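Local coordinates for TrwG component of type IV secretion system (Bartonella birtlesii, PDB 4JF8), which is a VirB8-family component of a type IV secretion system, here its NTF2-like domain, and probably contributes to the membrane-spanning secretion channel, at residues Y68-A72 with F83-Y87; Y52-E57 with V166-T171; A118-T124 with Q137-I143. One frame throughout, in Å; residues are numbered along the deposited sequence. Where two conformers were deposited one is given.

In the fold
The chain first lays down helix 42-57, then helices 64-73 and 77-85, and finishes with a four-stranded antiparallel sheet. Contact 1 closes first, a short helical loop that folds 68-72 against 83-87. Contact 3 comes next in series, closing the hairpin of strands 117-128 and 137-147. Contact 2 spans both, because it brings the end of helix 42-57 to the last strand, 164-173, more than a hundred residues later. Helix 42-57 is the middle layer: Thr-71 of contact 1 packs on Asn-55 and Arg-56, while Val-53 and Glu-57 reach Ile-143 and Phe-122 of contact 3. Contacts 1 and 3 lie on opposite sides of the chain's centre and do not touch.

Contact 1. Residues Y68-A72 with F83-Y87. With EDO (1,2-ethanediol), chain C.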
loop_
_atom_site.group_PDB
_atom_site.type_symbol
_atom_site.label_atom_id
_atom_site.label_comp_id
_atom_site.label_asym_id
_atom_site.label_seq_id
_atom_site.Cartn_x
_atom_site.Cartn_y
_atom_site.Cartn_z
ATOM N N TYR A 68 5.688 8.877 -1.378
ATOM C CA TYR A 68 5.532 10.151 -2.066
ATOM C C TYR A 68 4.488 10.033 -3.185
ATOM O O TYR A 68 3.581 10.853 -3.315
ATOM C CB TYR A 68 6.887 10.602 -2.605
ATOM C CG TYR A 68 6.898 11.912 -3.331
ATOM C CD1 TYR A 68 7.274 13.085 -2.688
ATOM C CD2 TYR A 68 6.585 11.976 -4.685
ATOM C CE1 TYR A 68 7.319 14.282 -3.372
ATOM C CE2 TYR A 68 6.636 13.182 -5.376
ATOM C CZ TYR A 68 6.999 14.317 -4.704
ATOM O OH TYR A 68 7.083 15.509 -5.393
ATOM N N ASP A 69 4.622 9.000 -4.010
ATOM C CA ASP A 69 3.689 8.844 -5.117
ATOM C C ASP A 69 2.275 8.590 -4.642
ATOM O O ASP A 69 1.322 9.067 -5.242
ATOM C CB ASP A 69 4.151 7.733 -6.063
ATOM C CG ASP A 69 5.396 8.105 -6.856
ATOM O OD1 ASP A 69 5.704 9.304 -7.007
ATOM O OD2 ASP A 69 6.057 7.185 -7.375
ATOM N N THR A 70 2.120 7.803 -3.580
ATOM C CA THR A 70 0.788 7.538 -3.043
ATOM C C THR A 70 0.173 8.831 -2.519
ATOM O O THR A 70 -0.992 9.149 -2.794
ATOM C CB THR A 70 0.848 6.486 -1.924
ATOM O OG1 THR A 70 1.327 5.243 -2.439
ATOM C CG2 THR A 70 -0.486 6.275 -1.282
ATOM N N THR A 71 0.959 9.586 -1.752
ATOM C CA THR A 71 0.453 10.853 -1.238
ATOM C C THR A 71 -0.005 11.766 -2.384
ATOM O O THR A 71 -1.103 12.344 -2.336
ATOM C CB THR A 71 1.499 11.571 -0.386
ATOM O OG1 THR A 71 1.882 10.727 0.695
ATOM C CG2 THR A 71 0.938 12.846 0.188
ATOM N N ALA A 72 0.806 11.875 -3.423
ATOM C CA ALA A 72 0.446 12.724 -4.554
ATOM C C ALA A 72 -0.836 12.257 -5.234
ATOM O O ALA A 72 -1.714 13.056 -5.567
ATOM C CB ALA A 72 1.582 12.803 -5.555
ATOM N N PHE A 83 2.083 19.670 -0.461
ATOM C CA PHE A 83 2.897 18.516 -0.092
ATOM C C PHE A 83 4.265 18.563 -0.786
ATOM O O PHE A 83 5.303 18.322 -0.171
ATOM C CB PHE A 83 2.158 17.230 -0.465
ATOM C CG PHE A 83 3.006 16.014 -0.372
ATOM C CD1 PHE A 83 3.472 15.558 0.852
ATOM C CD2 PHE A 83 3.326 15.301 -1.518
ATOM C CE1 PHE A 83 4.266 14.436 0.917
ATOM C CE2 PHE A 83 4.110 14.169 -1.453
ATOM C CZ PHE A 83 4.589 13.739 -0.244
ATOM N N TYR A 84 4.279 18.928 -2.063
ATOM C CA TYR A 84 5.510 18.921 -2.841
ATOM C C TYR A 84 6.527 19.862 -2.240
ATOM O O TYR A 84 7.736 19.602 -2.325
ATOM C CB TYR A 84 5.268 19.325 -4.296
ATOM C CG TYR A 84 4.461 18.358 -5.140
ATOM C CD1 TYR A 84 4.375 17.001 -4.830
ATOM C CD2 TYR A 84 3.812 18.799 -6.295
ATOM C CE1 TYR A 84 3.671 16.133 -5.637
ATOM C CE2 TYR A 84 3.110 17.937 -7.090
ATOM C CZ TYR A 84 3.026 16.602 -6.755
ATOM O OH TYR A 84 2.287 15.747 -7.567
ATOM N N LYS A 85 6.078 20.946 -1.624
ATOM C CA LYS A 85 7.019 21.918 -1.054
ATOM C C LYS A 85 7.874 21.312 0.055
ATOM O O LYS A 85 9.009 21.743 0.255
ATOM C CB LYS A 85 6.285 23.156 -0.547
ATOM C CG LYS A 85 5.716 24.001 -1.666
ATOM C CD LYS A 85 5.115 25.292 -1.148
ATOM C CE LYS A 85 4.326 26.019 -2.223
ATOM N NZ LYS A 85 4.868 25.911 -3.612
ATOM N N ILE A 86 7.369 20.294 0.748
ATOM C CA ILE A 86 8.169 19.596 1.764
ATOM C C ILE A 86 9.453 19.024 1.149
ATOM O O ILE A 86 10.469 18.898 1.829
ATOM C CB ILE A 86 7.340 18.463 2.426
ATOM C CG1 ILE A 86 6.138 19.056 3.179
ATOM C CG2 ILE A 86 8.191 17.616 3.367
ATOM C CD1 ILE A 86 5.153 18.036 3.686
ATOM N N TYR A 87 9.390 18.674 -0.141
ATOM C CA TYR A 87 10.478 18.057 -0.906
ATOM C C TYR A 87 11.101 18.991 -1.937
ATOM O O TYR A 87 11.711 18.529 -2.905
ATOM C CB TYR A 87 9.963 16.725 -1.536
ATOM C CG TYR A 87 9.654 15.743 -0.426
ATOM C CD1 TYR A 87 10.682 15.044 0.176
ATOM C CD2 TYR A 87 8.371 15.585 0.088
ATOM C CE1 TYR A 87 10.443 14.181 1.229
ATOM C CE2 TYR A 87 8.114 14.721 1.157
ATOM C CZ TYR A 87 9.176 14.032 1.729
ATOM O OH TYR A 87 9.017 13.196 2.812
HETATM C C1 EDO C . 6.981 10.866 2.794
HETATM O O1 EDO C . 6.761 12.134 3.433
HETATM C C2 EDO C . 6.618 10.940 1.337
HETATM O O2 EDO C . 5.225 11.034 1.272
HETATM O O HOH W 1 8.532 17.808 -4.595
#
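Aromatic packing dominates here: Tyr-68, Phe-83, Tyr-84 and Tyr-87 form one cluster, with the Tyr-68 ring touching the other three. Tyr-68 CD1 lies 3.6 Å from Phe-83 CE2, the two rings inclined at 45°. Against Tyr-84 the planes are nearly parallel, 19° apart, but slid so far that they barely overlap. Tyr-87 receives the edge of Tyr-68 on its face in an offset edge-to-face pair, centroids 5.6 Å apart and planes at 82°.

Aliphatic groups fill in beside the rings. Thr-71 CG2 sits almost exactly on the normal of the Phe-83 ring, 3.5 Å from its centroid, a clear CH-pi contact, and Ala-72 CB meets the edge of Tyr-84, 3.9 Å from its CE1.

No direct hydrogen bond joins the segments. Instead, water 1 bridges them, 2.8 Å from Tyr-68 OH and donating to Tyr-84 O at 3.0 Å. Tyr-87 OH donates to O1 of the ethanediol at 2.6 Å, a molecule probably from the crystallisation liquor.

Helices 64-73 and 77-85 are thus held together as a pair. Thr-70 and Thr-71 of the first pack on helix 42-57, and Tyr-87 touches Arg-93 and Asp-94 of helix 93-97.

Contact 2. Residues Y52-E57 with V166-T171. With EDO (1,2-ethanediol), chain C.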
loop_
_atom_site.group_PDB
_atom_site.type_symbol
_atom_site.label_atom_id
_atom_site.label_comp_id
_atom_site.label_asym_id
_atom_site.label_seq_id
_atom_site.Cartn_x
_atom_site.Cartn_y
_atom_site.Cartn_z
ATOM N N TYR A 52 -3.425 7.555 3.772
ATOM C CA TYR A 52 -2.934 8.888 3.504
ATOM C C TYR A 52 -1.947 9.375 4.559
ATOM O O TYR A 52 -0.846 9.822 4.224
ATOM C CB TYR A 52 -4.098 9.884 3.367
ATOM C CG TYR A 52 -3.644 11.208 2.785
ATOM C CD1 TYR A 52 -3.449 11.327 1.410
ATOM C CD2 TYR A 52 -3.327 12.307 3.593
ATOM C CE1 TYR A 52 -2.996 12.505 0.841
ATOM C CE2 TYR A 52 -2.877 13.487 3.031
ATOM C CZ TYR A 52 -2.693 13.574 1.661
ATOM O OH TYR A 52 -2.268 14.786 1.118
ATOM N N VAL A 53 -2.328 9.284 5.824
ATOM C CA VAL A 53 -1.474 9.779 6.884
ATOM C C VAL A 53 -0.176 8.981 6.938
ATOM O O VAL A 53 0.908 9.551 7.083
ATOM C CB VAL A 53 -2.207 9.815 8.242
ATOM C CG1 VAL A 53 -1.226 10.145 9.362
ATOM C CG2 VAL A 53 -3.323 10.857 8.216
ATOM N N LEU A 54 -0.260 7.662 6.826
ATOM C CA LEU A 54 0.956 6.855 6.883
ATOM C C LEU A 54 1.877 7.210 5.726
ATOM O O LEU A 54 3.100 7.311 5.901
ATOM C CB LEU A 54 0.636 5.359 6.856
ATOM C CG LEU A 54 0.015 4.801 8.141
ATOM C CD1 LEU A 54 -0.319 3.332 7.954
ATOM C CD2 LEU A 54 0.963 4.989 9.324
ATOM N N ASN A 55 1.341 7.359 4.528
ATOM C CA ASN A 55 2.211 7.608 3.375
ATOM C C ASN A 55 2.755 9.026 3.348
ATOM O O ASN A 55 3.872 9.234 2.878
ATOM C CB ASN A 55 1.520 7.240 2.066
ATOM C CG ASN A 55 1.555 5.764 1.810
ATOM O OD1 ASN A 55 2.526 5.251 1.251
ATOM N ND2 ASN A 55 0.512 5.063 2.187
ATOM N N ARG A 56 2.014 9.979 3.879
ATOM C CA ARG A 56 2.440 11.378 3.835
ATOM C C ARG A 56 3.430 11.713 4.943
ATOM O O ARG A 56 4.388 12.456 4.721
ATOM C CB ARG A 56 1.228 12.311 3.906
ATOM C CG ARG A 56 1.638 13.775 3.885
ATOM C CD ARG A 56 0.531 14.714 3.537
ATOM N NE ARG A 56 0.925 16.114 3.695
ATOM C CZ ARG A 56 0.306 17.151 3.146
ATOM N NH1 ARG A 56 -0.715 16.988 2.307
ATOM N NH2 ARG A 56 0.733 18.383 3.411
ATOM N N GLU A 57 3.190 11.175 6.131
ATOM C CA GLU A 57 3.976 11.563 7.299
ATOM C C GLU A 57 5.207 10.681 7.517
ATOM O O GLU A 57 6.164 11.094 8.156
ATOM C CB GLU A 57 3.099 11.566 8.566
ATOM C CG GLU A 57 1.944 12.560 8.542
ATOM C CD GLU A 57 2.386 14.006 8.437
ATOM O OE1 GLU A 57 3.500 14.353 8.899
ATOM O OE2 GLU A 57 1.603 14.806 7.891
ATOM N N VAL A 166 -7.845 13.905 -0.932
ATOM C CA VAL A 166 -7.702 14.819 0.195
ATOM C C VAL A 166 -7.763 16.229 -0.374
ATOM O O VAL A 166 -6.945 16.607 -1.238
ATOM C CB VAL A 166 -6.415 14.551 0.961
ATOM C CG1 VAL A 166 -6.113 15.670 1.959
ATOM C CG2 VAL A 166 -6.492 13.205 1.654
ATOM N N THR A 167 -8.732 17.008 0.127
ATOM C CA THR A 167 -8.992 18.366 -0.357
ATOM C C THR A 167 -8.390 19.426 0.550
ATOM O O THR A 167 -8.226 20.573 0.135
ATOM C CB THR A 167 -10.503 18.620 -0.473
ATOM O OG1 THR A 167 -11.093 18.432 0.823
ATOM C CG2 THR A 167 -11.121 17.668 -1.497
ATOM N N SER A 168 -8.073 19.046 1.785
ATOM C CA SER A 168 -7.355 19.918 2.722
ATOM C C SER A 168 -6.639 19.051 3.733
ATOM O O SER A 168 -7.143 18.012 4.119
ATOM C CB SER A 168 -8.298 20.923 3.404
ATOM O OG SER A 168 -9.216 20.300 4.247
ATOM N N TYR A 169 -5.469 19.489 4.171
ATOM C CA TYR A 169 -4.689 18.716 5.124
ATOM C C TYR A 169 -3.797 19.643 5.919
ATOM O O TYR A 169 -2.982 20.352 5.347
ATOM C CB TYR A 169 -3.847 17.676 4.392
ATOM C CG TYR A 169 -3.072 16.761 5.294
ATOM C CD1 TYR A 169 -3.615 15.551 5.700
ATOM C CD2 TYR A 169 -1.786 17.063 5.722
ATOM C CE1 TYR A 169 -2.910 14.682 6.500
ATOM C CE2 TYR A 169 -1.081 16.204 6.521
ATOM C CZ TYR A 169 -1.645 15.006 6.909
ATOM O OH TYR A 169 -0.968 14.105 7.704
ATOM N N ARG A 170 -3.921 19.572 7.230
ATOM C CA ARG A 170 -2.986 20.226 8.129
ATOM C C ARG A 170 -2.696 19.315 9.294
ATOM O O ARG A 170 -3.502 18.430 9.620
ATOM C CB ARG A 170 -3.533 21.564 8.648
ATOM C CG ARG A 170 -4.828 21.451 9.422
ATOM C CD ARG A 170 -5.309 22.799 9.966
ATOM N NE ARG A 170 -4.338 23.393 10.880
ATOM C CZ ARG A 170 -3.744 24.582 10.755
ATOM N NH1 ARG A 170 -4.043 25.435 9.780
ATOM N NH2 ARG A 170 -2.853 24.928 11.669
ATOM N N THR A 171 -1.543 19.531 9.933
ATOM C CA THR A 171 -1.188 18.843 11.183
ATOM C C THR A 171 -0.881 19.881 12.247
ATOM O O THR A 171 -0.427 20.986 11.944
ATOM C CB THR A 171 0.008 17.895 11.007
ATOM O OG1 THR A 171 1.116 18.641 10.511
ATOM C CG2 THR A 171 -0.322 16.792 10.048
HETATM C C1 EDO C . 6.981 10.866 2.794
HETATM O O1 EDO C . 6.761 12.134 3.433
HETATM C C2 EDO C . 6.618 10.940 1.337
HETATM O O2 EDO C . 5.225 11.034 1.272
HETATM O O HOH W 2 -1.530 19.968 2.867
HETATM O O HOH W 3 3.196 16.813 10.243
#
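This is a helix-on-sheet contact near the centre of the chain: segment 52-57, the last turn and a half of helix 42-57, crosses segment 166-171 of the edge strand 164-173 at -62°, the segment axes 11.8 Å apart. Tyr-169 is the central residue. Its ring takes the edge of Tyr-52 on its face (offset edge-to-face, centroids 5.3 Å, planes at 65°), and Arg-56 CD lies over a face 4.0 Å from its centroid. Its OH donates to Glu-57 OE2 at 2.7 Å. At the start of the strand segment, Val-166 CG2 makes a CH-pi contact over a face of the Tyr-52 ring, 3.5 Å from the centroid. Arg-56 NH1 donates to Tyr-52 OH (2.9 Å), which also bonds Ser-75.

Two waters bridge the polar groups. Water 2 links Arg-56 NH2 (2.8 Å) to Tyr-169 O (2.9 Å), and water 3 links Glu-57 OE1 to Thr-171 OG1, 2.8 Å from each. Thr-167 and Ser-168 form a classic beta bulge opposite Gly-144. A long helix laid across a curved antiparallel sheet is the hallmark of the NTF2-like fold of VirB8 proteins.

Contact 3. Residues A118-T124 with Q137-I143; sequences ATVRFTT and QHQIATI
Build two extended strands running antiparallel, 159° between directions and 4.6 Å apart at closest approach, with residue numbers in each facing pair summing to 261. Ala-118 begins as a hydrogen-bonded pair with Ile-143: N to O and O to N are both 2.9 Å. Thr-119 faces Thr-142 in a non-hydrogen-bonded pair, CA to CA 4.7 Å, and Thr-119 CA also approaches Ala-141 O at 3.2 Å. Val-120 pairs with Ala-141, its N 2.9 Å from Ala-141 O and its O 2.8 Å from Ala-141 N; with chi1 t, its CG2 comes within 3.8 Å of Ile-143 CD1. Arg-121 opposes Ile-140, CA to CA 4.6 Å, and its guanidinium leaves the pair for a salt bridge with Glu-174. Phe-122 N reaches Gln-139 O at 3.0 Å, and Gln-139 N returns to Phe-122 O at 2.8 Å. The p rotamer of Phe-122 swings its ring over the neighbouring strand, where Gln-139 CB stands over one face 3.8 Å from the centroid and Phe-122 CE2 meets Ala-141 CB at 3.9 Å. Thr-123 faces His-138, its CG2 3.5 Å from ND1. Thr-124 completes the ladder, N to Gln-137 O 2.9 Å and O to Gln-137 N 2.8 Å.

The face carrying Ala-118, Val-120, Phe-122, Thr-124, Gln-137, Gln-139, Ala-141 and Ile-143 turns to helix 42-57: Ala-118 and Ile-143 touch Leu-49, and Phe-122 meets Glu-57. The other carries Thr-119, Arg-121, Thr-123, His-138, Ile-140 and Thr-142. This is a regular beta hairpin forming the middle two strands of the antiparallel sheet in the NTF2-like VirB8 fold.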
loop_
_atom_site.group_PDB
_atom_site.type_symbol
_atom_site.label_atom_id
_atom_site.label_comp_id
_atom_site.label_asym_id
_atom_site.label_seq_id
_atom_site.Cartn_x
_atom_site.Cartn_y
_atom_site.Cartn_z
ATOM N N ALA A 118 -12.206 14.662 8.872
ATOM C CA ALA A 118 -11.751 13.680 9.840
ATOM C C ALA A 118 -10.610 14.264 10.627
ATOM O O ALA A 118 -9.874 15.127 10.137
ATOM C CB ALA A 118 -11.307 12.409 9.135
ATOM N N THR A 119 -10.458 13.794 11.851
ATOM C CA THR A 119 -9.232 14.013 12.579
ATOM C C THR A 119 -8.523 12.684 12.759
ATOM O O THR A 119 -9.154 11.637 12.902
ATOM C CB THR A 119 -9.451 14.666 13.946
ATOM O OG1 THR A 119 -10.355 13.871 14.679
ATOM C CG2 THR A 119 -10.018 16.030 13.813
ATOM N N VAL A 120 -7.206 12.731 12.706
ATOM C CA VAL A 120 -6.382 11.562 12.888
ATOM C C VAL A 120 -5.360 11.878 13.964
ATOM O O VAL A 120 -4.573 12.815 13.785
ATOM C CB VAL A 120 -5.658 11.146 11.588
ATOM C CG1 VAL A 120 -4.776 9.929 11.838
ATOM C CG2 VAL A 120 -6.665 10.886 10.467
ATOM N N ARG A 121 -5.363 11.115 15.056
ATOM C CA ARG A 121 -4.367 11.238 16.124
ATOM C C ARG A 121 -3.235 10.302 15.795
ATOM O O ARG A 121 -3.483 9.121 15.587
ATOM C CB ARG A 121 -4.974 10.842 17.469
ATOM C CG ARG A 121 -5.906 11.890 18.041
ATOM C CD ARG A 121 -6.635 11.416 19.285
ATOM N NE ARG A 121 -5.737 11.014 20.350
ATOM C CZ ARG A 121 -5.552 9.754 20.720
ATOM N NH1 ARG A 121 -6.214 8.782 20.113
ATOM N NH2 ARG A 121 -4.721 9.466 21.709
ATOM N N PHE A 122 -2.018 10.832 15.722
ATOM C CA PHE A 122 -0.842 10.024 15.400
ATOM C C PHE A 122 0.388 10.548 16.065
ATOM O O PHE A 122 0.473 11.715 16.457
ATOM C CB PHE A 122 -0.602 9.923 13.875
ATOM C CG PHE A 122 -0.204 11.224 13.210
ATOM C CD1 PHE A 122 1.110 11.483 12.884
ATOM C CD2 PHE A 122 -1.151 12.196 12.910
ATOM C CE1 PHE A 122 1.481 12.660 12.267
ATOM C CE2 PHE A 122 -0.788 13.371 12.277
ATOM C CZ PHE A 122 0.531 13.605 11.960
ATOM N N THR A 123 1.366 9.663 16.212
ATOM C CA THR A 123 2.661 10.050 16.748
ATOM C C THR A 123 3.724 9.921 15.672
ATOM O O THR A 123 3.619 9.094 14.746
ATOM C CB THR A 123 3.071 9.195 17.950
ATOM O OG1 THR A 123 3.237 7.825 17.551
ATOM C CG2 THR A 123 2.045 9.341 19.082
ATOM N N THR A 124 4.727 10.781 15.734
ATOM C CA THR A 124 5.901 10.597 14.893
ATOM C C THR A 124 7.115 10.542 15.804
ATOM O O THR A 124 7.143 11.112 16.884
ATOM C CB THR A 124 6.080 11.726 13.880
ATOM O OG1 THR A 124 6.337 12.970 14.545
ATOM C CG2 THR A 124 4.855 11.853 13.035
ATOM N N GLN A 137 6.493 12.897 18.960
ATOM C CA GLN A 137 5.630 14.051 18.704
ATOM C C GLN A 137 4.201 13.561 18.618
ATOM O O GLN A 137 3.903 12.713 17.805
ATOM C CB GLN A 137 5.990 14.721 17.386
ATOM C CG GLN A 137 7.445 15.133 17.256
ATOM C CD GLN A 137 7.800 16.199 18.245
ATOM O OE1 GLN A 137 7.184 17.268 18.265
ATOM N NE2 GLN A 137 8.780 15.918 19.098
ATOM N N HIS A 138 3.313 14.097 19.443
ATOM C CA HIS A 138 1.882 13.759 19.410
ATOM C C HIS A 138 1.167 14.791 18.578
ATOM O O HIS A 138 1.108 15.961 18.941
ATOM C CB HIS A 138 1.341 13.713 20.837
ATOM C CG HIS A 138 2.045 12.711 21.692
ATOM N ND1 HIS A 138 1.588 11.423 21.858
ATOM C CD2 HIS A 138 3.200 12.796 22.391
ATOM C CE1 HIS A 138 2.429 10.758 22.634
ATOM N NE2 HIS A 138 3.422 11.564 22.953
ATOM N N GLN A 139 0.627 14.344 17.448
ATOM C CA GLN A 139 0.068 15.222 16.437
ATOM C C GLN A 139 -1.385 14.864 16.132
ATOM O O GLN A 139 -1.844 13.759 16.435
ATOM C CB GLN A 139 0.883 15.115 15.146
ATOM C CG GLN A 139 2.340 15.532 15.302
ATOM C CD GLN A 139 3.100 15.544 13.988
ATOM O OE1 GLN A 139 4.106 14.857 13.827
ATOM N NE2 GLN A 139 2.610 16.318 13.034
ATOM N N ILE A 140 -2.090 15.823 15.549
ATOM C CA ILE A 140 -3.454 15.639 15.027
ATOM C C ILE A 140 -3.472 16.154 13.609
ATOM O O ILE A 140 -3.112 17.317 13.365
ATOM C CB ILE A 140 -4.527 16.468 15.776
ATOM C CG1 ILE A 140 -4.465 16.182 17.267
ATOM C CG2 ILE A 140 -5.924 16.157 15.246
ATOM C CD1 ILE A 140 -4.948 14.798 17.602
ATOM N N ALA A 141 -3.884 15.306 12.660
ATOM C CA ALA A 141 -4.175 15.769 11.304
ATOM C C ALA A 141 -5.647 16.100 11.198
ATOM O O ALA A 141 -6.491 15.315 11.642
ATOM C CB ALA A 141 -3.830 14.724 10.261
ATOM N N THR A 142 -5.944 17.250 10.612
ATOM C CA THR A 142 -7.329 17.649 10.327
ATOM C C THR A 142 -7.442 17.587 8.823
ATOM O O THR A 142 -6.686 18.259 8.108
ATOM C CB THR A 142 -7.638 19.062 10.871
ATOM O OG1 THR A 142 -7.426 19.074 12.286
ATOM C CG2 THR A 142 -9.056 19.454 10.553
ATOM N N ILE A 143 -8.340 16.741 8.344
ATOM C CA ILE A 143 -8.350 16.335 6.938
ATOM C C ILE A 143 -9.720 16.551 6.322
ATOM O O ILE A 143 -10.736 16.110 6.866
ATOM C CB ILE A 143 -7.984 14.851 6.800
ATOM C CG1 ILE A 143 -6.717 14.548 7.605
ATOM C CG2 ILE A 143 -7.791 14.487 5.330
ATOM C CD1 ILE A 143 -6.218 13.126 7.482
#